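Local coordinates for protein aerobactin synthase IucC (Klebsiella pneumoniae, PDB 6CN7) that makes the siderophore aerobactin, probably by ATP-driven attachment of a second N6-acetyl-N6-hydroxylysine to the citryl intermediate that already carries one, at residues Q306-D311 / Y411-R416; Y417-I422 / M449-D454; S317-L322 / Q438-K443; F456-S461 / S527-L532; Y477-L482 / F533-P538. The protein carries 5 engineered substitutions. One frame throughout, in Å; residues are numbered along the deposited sequence.

Interaction 1: residues Q306-D311 / Y411-R416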
# COMPACT_ATOMS: atom_id res chain seq x y z
N GLN A 306 12.88 35.16 -19.97
CA GLN A 306 13.12 36.50 -20.50
C GLN A 306 14.49 37.03 -20.10
O GLN A 306 15.13 37.75 -20.88
CB GLN A 306 12.02 37.45 -20.03
N VAL A 307 14.96 36.69 -18.90
CA VAL A 307 16.27 37.16 -18.45
C VAL A 307 17.38 36.52 -19.27
O VAL A 307 18.29 37.20 -19.75
CB VAL A 307 16.45 36.88 -16.94
CG1 VAL A 307 17.85 37.25 -16.48
CG2 VAL A 307 15.41 37.65 -16.13
N PHE A 308 17.31 35.20 -19.44
CA PHE A 308 18.35 34.49 -20.19
C PHE A 308 18.35 34.89 -21.66
O PHE A 308 19.40 34.84 -22.31
CB PHE A 308 18.15 32.98 -20.05
CG PHE A 308 18.64 32.43 -18.75
CD1 PHE A 308 18.47 33.13 -17.57
CD2 PHE A 308 19.28 31.20 -18.69
CE1 PHE A 308 18.92 32.63 -16.37
CE2 PHE A 308 19.73 30.69 -17.49
CZ PHE A 308 19.55 31.41 -16.33
N ALA A 309 17.20 35.30 -22.20
CA ALA A 309 17.14 35.74 -23.59
C ALA A 309 17.73 37.14 -23.75
O ALA A 309 18.39 37.43 -24.75
CB ALA A 309 15.70 35.71 -24.09
N THR A 310 17.50 38.02 -22.77
CA THR A 310 17.95 39.40 -22.87
C THR A 310 19.42 39.54 -22.48
O THR A 310 20.22 40.11 -23.22
CB THR A 310 17.08 40.29 -21.98
OG1 THR A 310 15.73 40.27 -22.45
CG2 THR A 310 17.59 41.73 -21.97
N ASP A 311 19.78 39.01 -21.31
CA ASP A 311 21.13 39.19 -20.80
C ASP A 311 22.16 38.59 -21.75
O ASP A 311 22.08 37.40 -22.10
CB ASP A 311 21.24 38.53 -19.42
CG ASP A 311 22.57 38.81 -18.76
OD1 ASP A 311 23.52 38.05 -19.01
OD2 ASP A 311 22.66 39.78 -17.99
N TYR A 411 26.52 31.86 -11.55
CA TYR A 411 27.13 32.91 -10.73
C TYR A 411 26.72 34.29 -11.23
O TYR A 411 26.50 35.20 -10.43
CB TYR A 411 28.65 32.75 -10.74
CG TYR A 411 29.36 33.65 -9.76
CD1 TYR A 411 29.07 33.61 -8.41
CD2 TYR A 411 30.35 34.53 -10.19
CE1 TYR A 411 29.73 34.43 -7.51
CE2 TYR A 411 31.01 35.35 -9.30
CZ TYR A 411 30.70 35.30 -7.96
OH TYR A 411 31.35 36.11 -7.07
N HIS A 412 26.62 34.45 -12.56
CA HIS A 412 26.18 35.73 -13.12
C HIS A 412 24.74 36.02 -12.74
O HIS A 412 24.41 37.14 -12.33
CB HIS A 412 26.35 35.71 -14.64
CG HIS A 412 25.84 36.94 -15.32
ND1 HIS A 412 26.44 38.17 -15.18
CD2 HIS A 412 24.79 37.12 -16.16
CE1 HIS A 412 25.78 39.06 -15.90
NE2 HIS A 412 24.78 38.45 -16.50
N LEU A 413 23.86 35.02 -12.87
CA LEU A 413 22.48 35.20 -12.44
C LEU A 413 22.41 35.70 -11.00
O LEU A 413 21.61 36.59 -10.68
CB LEU A 413 21.72 33.88 -12.59
CG LEU A 413 20.23 33.88 -12.23
CD1 LEU A 413 19.45 34.84 -13.13
CD2 LEU A 413 19.65 32.48 -12.33
N LEU A 414 23.26 35.15 -10.13
CA LEU A 414 23.23 35.54 -8.72
C LEU A 414 23.73 36.96 -8.52
O LEU A 414 23.06 37.78 -7.88
CB LEU A 414 24.08 34.56 -7.90
CG LEU A 414 24.35 34.95 -6.44
CD1 LEU A 414 23.04 35.09 -5.67
CD2 LEU A 414 25.26 33.94 -5.77
N CYS A 415 24.91 37.28 -9.07
CA CYS A 415 25.53 38.57 -8.76
C CYS A 415 24.81 39.74 -9.41
O CYS A 415 24.81 40.84 -8.86
CB CYS A 415 26.99 38.55 -9.20
SG CYS A 415 27.97 37.30 -8.35
N ARG A 416 24.19 39.52 -10.57
CA ARG A 416 23.51 40.60 -11.28
C ARG A 416 22.05 40.74 -10.86
O ARG A 416 21.57 41.87 -10.69
CB ARG A 416 23.59 40.37 -12.79
CG ARG A 416 22.76 41.34 -13.64
CD ARG A 416 23.64 42.27 -14.44
NE ARG A 416 22.88 43.12 -15.36
CZ ARG A 416 22.86 42.98 -16.68
NH1 ARG A 416 23.55 42.02 -17.28
NH2 ARG A 416 22.13 43.81 -17.41
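Asp-311, the first residue to leave helix 291-310, presents its carboxylate to His-412 and Arg-416 of helix 395-417, combining a His-carboxylate hydrogen bond with a salt bridge. In the polar part, His-412 NE2 gives a nearly straight bond to Asp-311 OD2 (2.9 Å, 170° at the hydrogen). It meets OD2 on the syn side but out of the carboxylate plane, while OD2 lies close to the imidazole plane. A second, weak bond runs from the same NE2 to Asp-311 OD1. Asp-311 OD2 also pairs with Arg-416 NH1; the modelled 2.5 Å is short, so its exact value is doubtful. CG of Asp-311 is anti to the backbone N (chi1 -173°); the carboxylate meets both partners tip to tip. Its oxygens have further partners: OD2 bonds Tyr-417 OH, and OD1 caps Leu-314 N at the start of helix 312-317. His-412 ND1 is engaged in turn by Tyr-519 OH.

The apolar part joins the two helices through Val-307, Phe-308 and Leu-413. Phe-308 and Leu-413 cross at about a right angle, and Val-307 CG1 comes within 4.4 Å of Leu-413 CD1. Leu-413 CD1 sits at the edge of the Phe-308 ring, 4.0 Å from CE1, with Leu-413 CD2 4.1 Å from CZ.

Interaction 2: residues Y417-I422 / M449-D454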
# COMPACT_ATOMS: atom_id res chain seq x y z
N TYR A 417 21.34 39.63 -10.69
CA TYR A 417 19.91 39.65 -10.42
C TYR A 417 19.55 39.21 -9.01
O TYR A 417 18.37 39.17 -8.67
CB TYR A 417 19.19 38.77 -11.44
CG TYR A 417 19.44 39.17 -12.88
CD1 TYR A 417 18.82 40.29 -13.42
CD2 TYR A 417 20.31 38.44 -13.68
CE1 TYR A 417 19.06 40.66 -14.73
CE2 TYR A 417 20.54 38.81 -14.99
CZ TYR A 417 19.92 39.92 -15.51
OH TYR A 417 20.15 40.30 -16.81
N GLY A 418 20.54 38.87 -8.18
CA GLY A 418 20.25 38.45 -6.82
C GLY A 418 19.39 37.20 -6.74
O GLY A 418 18.62 37.05 -5.78
N VAL A 419 19.50 36.30 -7.71
CA VAL A 419 18.68 35.11 -7.80
C VAL A 419 19.58 33.89 -7.65
O VAL A 419 20.62 33.80 -8.31
CB VAL A 419 17.91 35.05 -9.13
CG1 VAL A 419 17.12 33.75 -9.25
CG2 VAL A 419 16.98 36.24 -9.27
N ALA A 420 19.18 32.96 -6.79
CA ALA A 420 19.92 31.72 -6.56
C ALA A 420 19.10 30.53 -7.02
O ALA A 420 17.88 30.48 -6.80
CB ALA A 420 20.29 31.57 -5.09
N LEU A 421 19.77 29.56 -7.65
CA LEU A 421 19.14 28.34 -8.13
C LEU A 421 19.91 27.15 -7.59
O LEU A 421 21.14 27.13 -7.63
CB LEU A 421 19.10 28.30 -9.66
CG LEU A 421 18.34 29.40 -10.39
CD1 LEU A 421 18.56 29.29 -11.89
CD2 LEU A 421 16.86 29.35 -10.06
N ILE A 422 19.18 26.15 -7.08
CA ILE A 422 19.83 24.92 -6.63
C ILE A 422 20.55 24.28 -7.81
O ILE A 422 19.98 24.10 -8.89
CB ILE A 422 18.79 23.96 -6.01
N MET A 449 14.18 28.06 -5.47
CA MET A 449 14.65 29.36 -5.92
C MET A 449 14.59 30.36 -4.77
O MET A 449 13.57 30.47 -4.10
CB MET A 449 13.80 29.85 -7.10
CG MET A 449 14.05 31.29 -7.53
SD MET A 449 13.29 31.63 -9.12
CE MET A 449 13.23 33.42 -9.09
N ARG A 450 15.70 31.07 -4.56
CA ARG A 450 15.81 32.03 -3.46
C ARG A 450 16.32 33.36 -3.99
O ARG A 450 16.95 33.44 -5.05
CB ARG A 450 16.75 31.50 -2.36
CG ARG A 450 16.24 30.24 -1.65
CD ARG A 450 17.14 29.85 -0.49
NE ARG A 450 16.71 28.62 0.17
CZ ARG A 450 15.80 28.56 1.14
NH1 ARG A 450 15.19 29.67 1.56
NH2 ARG A 450 15.48 27.39 1.68
N LEU A 451 16.06 34.42 -3.22
CA LEU A 451 16.43 35.78 -3.60
C LEU A 451 17.25 36.42 -2.49
O LEU A 451 17.23 35.98 -1.34
CB LEU A 451 15.19 36.64 -3.89
CG LEU A 451 14.23 36.13 -4.97
CD1 LEU A 451 12.96 36.96 -4.96
CD2 LEU A 451 14.90 36.18 -6.33
N VAL A 452 17.96 37.48 -2.85
CA VAL A 452 18.80 38.22 -1.92
C VAL A 452 17.96 39.27 -1.21
O VAL A 452 17.10 39.91 -1.82
CB VAL A 452 20.00 38.86 -2.65
CG1 VAL A 452 19.54 39.97 -3.59
CG2 VAL A 452 21.02 39.38 -1.65
N LYS A 453 18.21 39.44 0.09
CA LYS A 453 17.48 40.44 0.86
C LYS A 453 17.72 41.85 0.32
O LYS A 453 16.80 42.68 0.34
CB LYS A 453 17.87 40.37 2.34
N ASP A 454 18.92 42.12 -0.17
CA ASP A 454 19.22 43.43 -0.75
C ASP A 454 18.28 43.71 -1.92
O ASP A 454 17.82 42.79 -2.61
CB ASP A 454 20.67 43.49 -1.21
CG ASP A 454 21.65 43.24 -0.08
OD1 ASP A 454 21.20 42.99 1.06
OD2 ASP A 454 22.87 43.29 -0.33
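Val-419 and Leu-451 form a non-hydrogen-bonded pair in an antiparallel ladder between strands 419-421 and 449-452, whose axes approach to 4.8 Å. The tight part is centred here. Leu-451 lies alongside Val-419 and points the same way, bringing CD2 to 3.6 Å from Val-419 CG2. The other branch, Val-419 CG1, is anti to the backbone N (chi1 176°) and meets Met-449 CE at 3.9 Å, at the end of an extended methionine chain. Ala-420 and Arg-450 form the hydrogen-bonded pair: Ala-420 N to Arg-450 O is 2.9 Å and the return bond, Arg-450 N to Ala-420 O, 3.2 Å, both nearly straight. Gly-418, with positive phi, brings its CA to 3.6 Å from Val-452 CG1, and its O takes a more bent bond from Val-452 N.

The contact relaxes at its margins. Leu-421 CD2 stays 4.2 Å from Met-449 CG, and the partly exposed Arg-450 carries its guanidinium away from the opposite strand. Strand 472-473 continues the sheet beyond 449-452. Leu-478 of helix 475-499 packs on Ala-420, Arg-450 and Val-452, whereas Val-419 and Leu-421 meet Leu-413 of helix 395-417, and Val-419 and Met-449 touch Trp-303 and Leu-304 of helix 291-310, respectively.

Interaction 3: residues S317-L322 / Q438-K443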
# COMPACT_ATOMS: atom_id res chain seq x y z
N SER A 317 26.32 32.14 -22.99
CA SER A 317 26.61 30.86 -22.37
C SER A 317 25.80 29.72 -22.98
O SER A 317 26.20 28.56 -22.86
CB SER A 317 26.35 30.91 -20.87
OG SER A 317 24.96 30.93 -20.59
N GLY A 318 24.68 30.03 -23.63
CA GLY A 318 23.80 29.02 -24.18
C GLY A 318 22.80 28.45 -23.20
O GLY A 318 21.98 27.61 -23.60
N ALA A 319 22.83 28.87 -21.94
CA ALA A 319 21.97 28.28 -20.92
C ALA A 319 20.50 28.34 -21.34
O ALA A 319 20.03 29.34 -21.87
CB ALA A 319 22.16 29.00 -19.59
N VAL A 320 19.79 27.24 -21.09
CA VAL A 320 18.39 27.10 -21.46
C VAL A 320 17.55 26.95 -20.20
O VAL A 320 17.96 26.27 -19.25
CB VAL A 320 18.18 25.89 -22.40
CG1 VAL A 320 16.69 25.69 -22.70
CG2 VAL A 320 18.97 26.07 -23.69
N ILE A 321 16.39 27.58 -20.20
CA ILE A 321 15.42 27.48 -19.11
C ILE A 321 14.26 26.63 -19.61
O ILE A 321 13.46 27.09 -20.43
CB ILE A 321 14.94 28.87 -18.65
CG1 ILE A 321 16.10 29.67 -18.05
CG2 ILE A 321 13.79 28.75 -17.65
CD1 ILE A 321 16.68 29.10 -16.77
N LEU A 322 14.16 25.41 -19.10
CA LEU A 322 13.02 24.55 -19.42
C LEU A 322 11.81 25.01 -18.61
O LEU A 322 11.89 25.14 -17.39
CB LEU A 322 13.36 23.09 -19.12
CG LEU A 322 14.50 22.51 -19.97
CD1 LEU A 322 14.88 21.12 -19.50
CD2 LEU A 322 14.12 22.48 -21.44
N GLN A 438 27.80 21.29 -24.80
CA GLN A 438 27.41 22.43 -25.64
C GLN A 438 26.86 23.57 -24.80
O GLN A 438 27.27 24.72 -24.95
CB GLN A 438 26.36 21.98 -26.67
CG GLN A 438 26.76 20.78 -27.50
CD GLN A 438 27.76 21.12 -28.58
OE1 GLN A 438 27.54 22.03 -29.39
NE2 GLN A 438 28.87 20.40 -28.62
N ARG A 439 25.91 23.26 -23.92
CA ARG A 439 25.27 24.26 -23.08
C ARG A 439 24.55 23.53 -21.95
O ARG A 439 24.42 22.30 -21.96
CB ARG A 439 24.31 25.13 -23.89
CG ARG A 439 23.26 24.37 -24.68
CD ARG A 439 22.63 25.29 -25.70
NE ARG A 439 21.47 24.71 -26.36
CZ ARG A 439 21.52 23.96 -27.46
NH1 ARG A 439 22.68 23.69 -28.04
NH2 ARG A 439 20.40 23.49 -27.99
N VAL A 440 24.08 24.30 -20.98
CA VAL A 440 23.41 23.75 -19.81
C VAL A 440 21.91 23.97 -19.95
O VAL A 440 21.45 24.95 -20.55
CB VAL A 440 23.94 24.38 -18.50
CG1 VAL A 440 23.50 25.83 -18.36
CG2 VAL A 440 23.50 23.56 -17.30
N LEU A 441 21.14 23.03 -19.41
CA LEU A 441 19.68 23.12 -19.36
C LEU A 441 19.24 23.05 -17.91
O LEU A 441 19.58 22.10 -17.20
CB LEU A 441 19.03 21.99 -20.17
CG LEU A 441 19.01 22.13 -21.70
CD1 LEU A 441 20.39 21.99 -22.30
CD2 LEU A 441 18.07 21.09 -22.29
N LEU A 442 18.50 24.06 -17.47
CA LEU A 442 18.00 24.14 -16.11
C LEU A 442 16.49 23.94 -16.12
O LEU A 442 15.80 24.40 -17.03
CB LEU A 442 18.35 25.49 -15.48
CG LEU A 442 19.82 25.91 -15.65
CD1 LEU A 442 20.02 27.34 -15.20
CD2 LEU A 442 20.73 24.97 -14.88
N LYS A 443 15.99 23.24 -15.10
CA LYS A 443 14.58 22.85 -15.07
C LYS A 443 13.89 23.03 -13.73
O LYS A 443 12.67 23.23 -13.72
CB LYS A 443 14.44 21.39 -15.51
CG LYS A 443 15.33 20.41 -14.75
CD LYS A 443 15.22 18.99 -15.29
CE LYS A 443 15.82 18.87 -16.68
NZ LYS A 443 15.90 17.46 -17.15
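Val-320 and Leu-441 are paired in a short parallel ladder, CA to CA 4.7 Å, continued by Ile-321 with Leu-442. Val-320 bonds on both sides of Leu-441: its N gives to Val-440 O and its O accepts from Leu-442 N, each at 2.9 Å. Leu-322 N then gives to Leu-442 O at 2.8 Å, arriving almost in line with the carbonyl.

The two side-chain pairs of the ladder lie on different faces of the sheet. On one, Val-320 CB lies 3.9 Å from Leu-441 CG; on the other, Ile-321 CD1 meets Leu-442 CD1 at 4.1 Å. Val-320 CG2 also sits at the guanidinium edge of Arg-439, near NE. Arg-439 CG stands between the backbone N and carbonyl carbon (chi1 54°), and the chain then extends past Gly-318, where CD comes 3.2 Å from Gly-318 O. Its charged end goes on to a salt bridge with Glu-365. Ala-319 CB touches Val-440 CG1 at 3.7 Å. Phe-308 of helix 291-310 packs on Ala-319, Ile-321 and Leu-442; Pro-409, Leu-410 and Val-405 of helix 395-417 add to this cover. Past the ladder, Leu-322 CD1 lies 3.7 Å from Lys-443 CE, the two side chains pointing the same way.

The pairing is that of an outer strand joined to a mixed four-stranded sheet: 320-321 runs parallel to 436-442, whose other neighbour, 428-433, is antiparallel.

Interaction 4: residues F456-S461 / S527-L532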
# COMPACT_ATOMS: atom_id res chain seq x y z
N PHE A 456 18.05 44.84 -5.38
CA PHE A 456 18.76 45.08 -6.63
C PHE A 456 17.82 45.70 -7.65
O PHE A 456 16.69 45.22 -7.81
CB PHE A 456 19.33 43.78 -7.20
CG PHE A 456 20.46 43.19 -6.39
CD1 PHE A 456 20.98 43.85 -5.29
CD2 PHE A 456 21.00 41.96 -6.74
CE1 PHE A 456 22.02 43.30 -4.56
CE2 PHE A 456 22.03 41.40 -6.01
CZ PHE A 456 22.54 42.08 -4.92
N PRO A 457 18.22 46.76 -8.36
CA PRO A 457 17.36 47.28 -9.43
C PRO A 457 16.98 46.22 -10.45
O PRO A 457 15.85 46.20 -10.94
CB PRO A 457 18.21 48.39 -10.06
CG PRO A 457 19.17 48.79 -9.01
CD PRO A 457 19.46 47.55 -8.22
N GLU A 458 17.91 45.32 -10.76
CA GLU A 458 17.66 44.27 -11.74
C GLU A 458 16.57 43.30 -11.29
O GLU A 458 16.15 42.46 -12.09
CB GLU A 458 18.95 43.49 -12.02
CG GLU A 458 20.11 44.35 -12.52
CD GLU A 458 20.94 44.95 -11.40
OE1 GLU A 458 20.48 44.91 -10.23
OE2 GLU A 458 22.05 45.45 -11.67
N MET A 459 16.11 43.40 -10.04
CA MET A 459 15.05 42.55 -9.53
C MET A 459 13.67 43.20 -9.58
O MET A 459 12.68 42.52 -9.29
CB MET A 459 15.35 42.14 -8.09
CG MET A 459 15.83 40.72 -7.94
SD MET A 459 16.09 40.26 -6.21
CE MET A 459 14.39 40.16 -5.67
N ASP A 460 13.58 44.48 -9.93
CA ASP A 460 12.29 45.15 -9.97
C ASP A 460 11.33 44.51 -10.97
O ASP A 460 10.12 44.64 -10.82
CB ASP A 460 12.47 46.63 -10.29
CG ASP A 460 13.16 47.39 -9.17
OD1 ASP A 460 13.41 46.79 -8.10
OD2 ASP A 460 13.45 48.59 -9.35
N SER A 461 11.86 43.82 -11.98
CA SER A 461 11.03 43.20 -13.00
C SER A 461 10.30 41.96 -12.50
O SER A 461 9.42 41.45 -13.20
CB SER A 461 11.88 42.83 -14.22
OG SER A 461 12.59 43.96 -14.70
N SER A 527 32.03 45.20 -9.67
CA SER A 527 33.07 45.02 -8.66
C SER A 527 32.47 44.82 -7.27
O SER A 527 32.92 43.95 -6.51
CB SER A 527 34.02 46.22 -8.67
OG SER A 527 34.98 46.12 -7.64
N ALA A 528 31.45 45.61 -6.93
CA ALA A 528 30.86 45.52 -5.60
C ALA A 528 30.03 44.25 -5.44
O ALA A 528 30.10 43.58 -4.40
CB ALA A 528 30.00 46.75 -5.32
N ARG A 529 29.23 43.90 -6.46
CA ARG A 529 28.43 42.68 -6.39
C ARG A 529 29.31 41.46 -6.13
O ARG A 529 28.91 40.55 -5.39
CB ARG A 529 27.63 42.50 -7.68
CG ARG A 529 26.59 43.58 -7.94
CD ARG A 529 25.41 43.46 -6.98
NE ARG A 529 24.42 44.51 -7.19
CZ ARG A 529 23.44 44.46 -8.08
NH1 ARG A 529 23.29 43.39 -8.86
NH2 ARG A 529 22.59 45.47 -8.19
N PHE A 530 30.50 41.42 -6.73
CA PHE A 530 31.38 40.27 -6.55
C PHE A 530 31.94 40.22 -5.14
O PHE A 530 32.10 39.13 -4.57
CB PHE A 530 32.50 40.31 -7.59
CG PHE A 530 32.02 40.16 -9.01
CD1 PHE A 530 30.96 39.33 -9.32
CD2 PHE A 530 32.63 40.86 -10.04
CE1 PHE A 530 30.52 39.19 -10.62
CE2 PHE A 530 32.19 40.73 -11.34
CZ PHE A 530 31.13 39.89 -11.63
N ALA A 531 32.26 41.38 -4.56
CA ALA A 531 32.65 41.41 -3.15
C ALA A 531 31.52 40.90 -2.27
O ALA A 531 31.76 40.24 -1.25
CB ALA A 531 33.06 42.82 -2.75
N LEU A 532 30.28 41.21 -2.64
CA LEU A 532 29.13 40.77 -1.86
C LEU A 532 28.90 39.27 -1.98
O LEU A 532 28.38 38.64 -1.05
CB LEU A 532 27.88 41.54 -2.31
CG LEU A 532 26.59 41.31 -1.53
CD1 LEU A 532 26.72 41.81 -0.10
CD2 LEU A 532 25.43 41.99 -2.23
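Arg-529 of helix 527-532 lies flat on the ring of Phe-456 in a stacked cation-pi arrangement, and Glu-458 closes the end of the guanidinium with a salt bridge. The contact is at the protein surface and joins that helix to the loop between strand 449-452 and helix 464-467, which makes a 3-10 turn at 457-459.

The stack is nearly parallel and centred: Arg-529 CZ stands 3.6 Å from the Phe-456 centroid, over the middle of the ring, and the two planes are 7° apart. Over the same ring, Arg-529 NH1 is 3.4 Å from Phe-456 CD2. The side chains slide past each other in opposite directions, which brings Arg-529 CD over the same face as a CH-pi contact, 4.2 Å from the centroid. Arg-529 bends early, with CD turned at chi2 -71°, before the chain straightens to NE.

Glu-458 comes to the edge of the guanidinium tip to tip, its carboxylate turned steeply against that plane. Arg-529 NH2 gives a nearly straight bond (3.0 Å, 167°) to the syn lone pair of Glu-458 OE1, while NH1 makes a weak second one. NH1 is also held by the carbonyls of Cys-415 and Arg-416 at the end of helix 395-417. The guanidinium is therefore fixed by a ring face, a carboxylate and two backbone oxygens, which should restrict its rotation. Beside the stack, Pro-457 CD lies 3.8 Å from Arg-529 NH2, and Leu-532 CD2 meets the edge of the Phe-456 ring 3.9 Å from CZ.

Interaction 5: residues Y477-L482 / F533-P538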
# COMPACT_ATOMS: atom_id res chain seq x y z
N TYR A 477 23.81 33.72 2.95
CA TYR A 477 22.90 32.59 2.80
C TYR A 477 22.96 32.01 1.39
O TYR A 477 22.88 30.79 1.21
CB TYR A 477 21.46 33.01 3.12
CG TYR A 477 20.99 32.74 4.53
CD1 TYR A 477 20.87 31.44 5.02
CD2 TYR A 477 20.61 33.78 5.37
CE1 TYR A 477 20.42 31.19 6.30
CE2 TYR A 477 20.15 33.54 6.65
CZ TYR A 477 20.07 32.24 7.12
OH TYR A 477 19.62 32.01 8.40
N LEU A 478 23.10 32.87 0.39
CA LEU A 478 22.93 32.44 -1.00
C LEU A 478 24.19 31.85 -1.59
O LEU A 478 24.11 31.04 -2.52
CB LEU A 478 22.46 33.62 -1.85
CG LEU A 478 21.08 34.19 -1.49
CD1 LEU A 478 20.76 35.39 -2.37
CD2 LEU A 478 19.99 33.13 -1.61
N ILE A 479 25.37 32.23 -1.10
CA ILE A 479 26.61 31.63 -1.60
C ILE A 479 26.55 30.12 -1.48
O ILE A 479 26.98 29.39 -2.38
CB ILE A 479 27.82 32.21 -0.84
CG1 ILE A 479 28.06 33.66 -1.26
CG2 ILE A 479 29.08 31.37 -1.09
CD1 ILE A 479 28.43 33.83 -2.73
N HIS A 480 26.01 29.61 -0.36
CA HIS A 480 26.02 28.17 -0.12
C HIS A 480 25.25 27.43 -1.20
O HIS A 480 25.64 26.33 -1.61
CB HIS A 480 25.45 27.87 1.26
CG HIS A 480 26.31 28.37 2.38
ND1 HIS A 480 27.45 27.72 2.79
CD2 HIS A 480 26.21 29.48 3.15
CE1 HIS A 480 28.01 28.40 3.78
NE2 HIS A 480 27.27 29.47 4.02
N ASP A 481 24.14 28.00 -1.68
CA ASP A 481 23.42 27.40 -2.80
C ASP A 481 24.36 27.10 -3.96
O ASP A 481 24.08 26.20 -4.76
CB ASP A 481 22.28 28.33 -3.26
CG ASP A 481 20.90 27.80 -2.89
OD1 ASP A 481 20.82 26.73 -2.25
OD2 ASP A 481 19.90 28.46 -3.24
N LEU A 482 25.46 27.83 -4.06
CA LEU A 482 26.46 27.61 -5.10
C LEU A 482 27.73 26.96 -4.59
O LEU A 482 28.30 26.11 -5.27
CB LEU A 482 26.81 28.94 -5.78
CG LEU A 482 27.74 28.85 -7.00
CD1 LEU A 482 27.16 27.92 -8.06
CD2 LEU A 482 27.99 30.23 -7.58
N PHE A 533 29.28 38.67 -3.12
CA PHE A 533 29.14 37.23 -3.32
C PHE A 533 30.49 36.59 -3.63
O PHE A 533 30.66 35.99 -4.70
CB PHE A 533 28.17 36.94 -4.46
CG PHE A 533 26.77 37.41 -4.22
CD1 PHE A 533 25.98 36.81 -3.26
CD2 PHE A 533 26.24 38.44 -4.98
CE1 PHE A 533 24.68 37.24 -3.04
CE2 PHE A 533 24.94 38.87 -4.77
CZ PHE A 533 24.16 38.27 -3.80
N SER A 534 31.45 36.71 -2.72
CA SER A 534 32.82 36.29 -3.01
C SER A 534 32.96 34.78 -2.88
O SER A 534 32.56 34.19 -1.87
CB SER A 534 33.81 36.98 -2.08
OG SER A 534 35.10 36.42 -2.21
N LEU A 535 33.53 34.15 -3.90
CA LEU A 535 33.84 32.73 -3.89
C LEU A 535 35.30 32.46 -3.54
O LEU A 535 35.74 31.31 -3.64
CB LEU A 535 33.51 32.11 -5.25
CG LEU A 535 32.05 32.19 -5.70
CD1 LEU A 535 31.93 31.78 -7.15
CD2 LEU A 535 31.17 31.32 -4.81
N PHE A 536 36.05 33.48 -3.13
CA PHE A 536 37.48 33.34 -2.88
C PHE A 536 37.86 33.72 -1.45
O PHE A 536 39.03 34.00 -1.18
CB PHE A 536 38.27 34.18 -3.89
CG PHE A 536 38.11 33.72 -5.31
CD1 PHE A 536 37.08 34.20 -6.09
CD2 PHE A 536 38.99 32.80 -5.85
CE1 PHE A 536 36.92 33.78 -7.40
CE2 PHE A 536 38.84 32.37 -7.15
CZ PHE A 536 37.81 32.86 -7.93
N LYS A 537 36.90 33.75 -0.53
CA LYS A 537 37.24 33.89 0.87
C LYS A 537 38.03 32.66 1.32
O LYS A 537 37.77 31.55 0.86
CB LYS A 537 35.98 34.05 1.72
CG LYS A 537 35.29 35.41 1.58
CD LYS A 537 34.09 35.51 2.53
CE LYS A 537 33.45 36.90 2.51
NZ LYS A 537 32.42 37.05 1.45
N PRO A 538 39.01 32.83 2.22
CA PRO A 538 39.87 31.69 2.57
C PRO A 538 39.14 30.53 3.21
O PRO A 538 39.64 29.40 3.16
CB PRO A 538 40.89 32.31 3.55
CG PRO A 538 40.27 33.56 4.04
CD PRO A 538 39.40 34.06 2.93
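Ile-479 of helix 475-499 presses its CD1 methyl against Phe-533, where the chain leaves helix 527-532, in a buried apolar interface between the long helix and the loop 533-538. This one methyl makes the closest approaches: it lies 3.5 Å from Phe-533 CA and 3.6 Å from CB, and reaches the ring at its edge, near the plane, 3.9 Å from CD1. Ile-479 CG1 is anti to the carbonyl carbon (chi1 -71°), which sets it beside the backbone N; chi2 -64° then places the CD1 methyl that touches Phe-533.

Leu-478 and Leu-482 of the helix and Leu-535 of the loop extend the contact. Leu-478 CD1 comes obliquely to the Phe-533 ring, 4.4 Å from CE1. Leu-535 meets both Ile-479 and Leu-482, its CD2 4.3 Å from Ile-479 CD1 and its CD1 4.3 Å from Leu-482 CD2. These longer spacings mark lighter packing than that of the Ile-479 methyl.

Between Phe-533 and Leu-535, Ser-534 turns its CB away from the helix. Its OG accepts from Phe-536 N at 3.2 Å (163° at the hydrogen), an ST turn spanning Leu-535. Tyr-411 of helix 395-417 packs on Leu-482 and Leu-535, while its OH bonds the carbonyl of Phe-533; the carbonyl of Leu-535 is bonded by Asn-571.

No hydrogen bond joins helix segment 477-482 to 533-538. Their association thus depends on apolar burial and the fit of methyl groups, with the polar bonds of the loop made to other partners.

How the interactions relate
Helix 395-417 connects much of this region. Its last turns carry interaction 1, strand 419-421 of interaction 2 follows it directly, its terminal carbonyls receive Arg-529 of interaction 4, and Tyr-411 reaches the loop of interaction 5. Centres of interactions 1, 2 and 4 lie about 10 to 11 Å apart, and that of interaction 5 about 12 Å from interaction 2. Interaction 3 belongs to a different sheet and touches interaction 1 through Phe-308 and interaction 2 where Leu-421 meets Leu-442. Interactions 1 and 3, 2 and 3, and 4 and 5 alternate along the chain; interactions 1 and 3 each join the IucA/IucC part of the chain to the FhuF-like part.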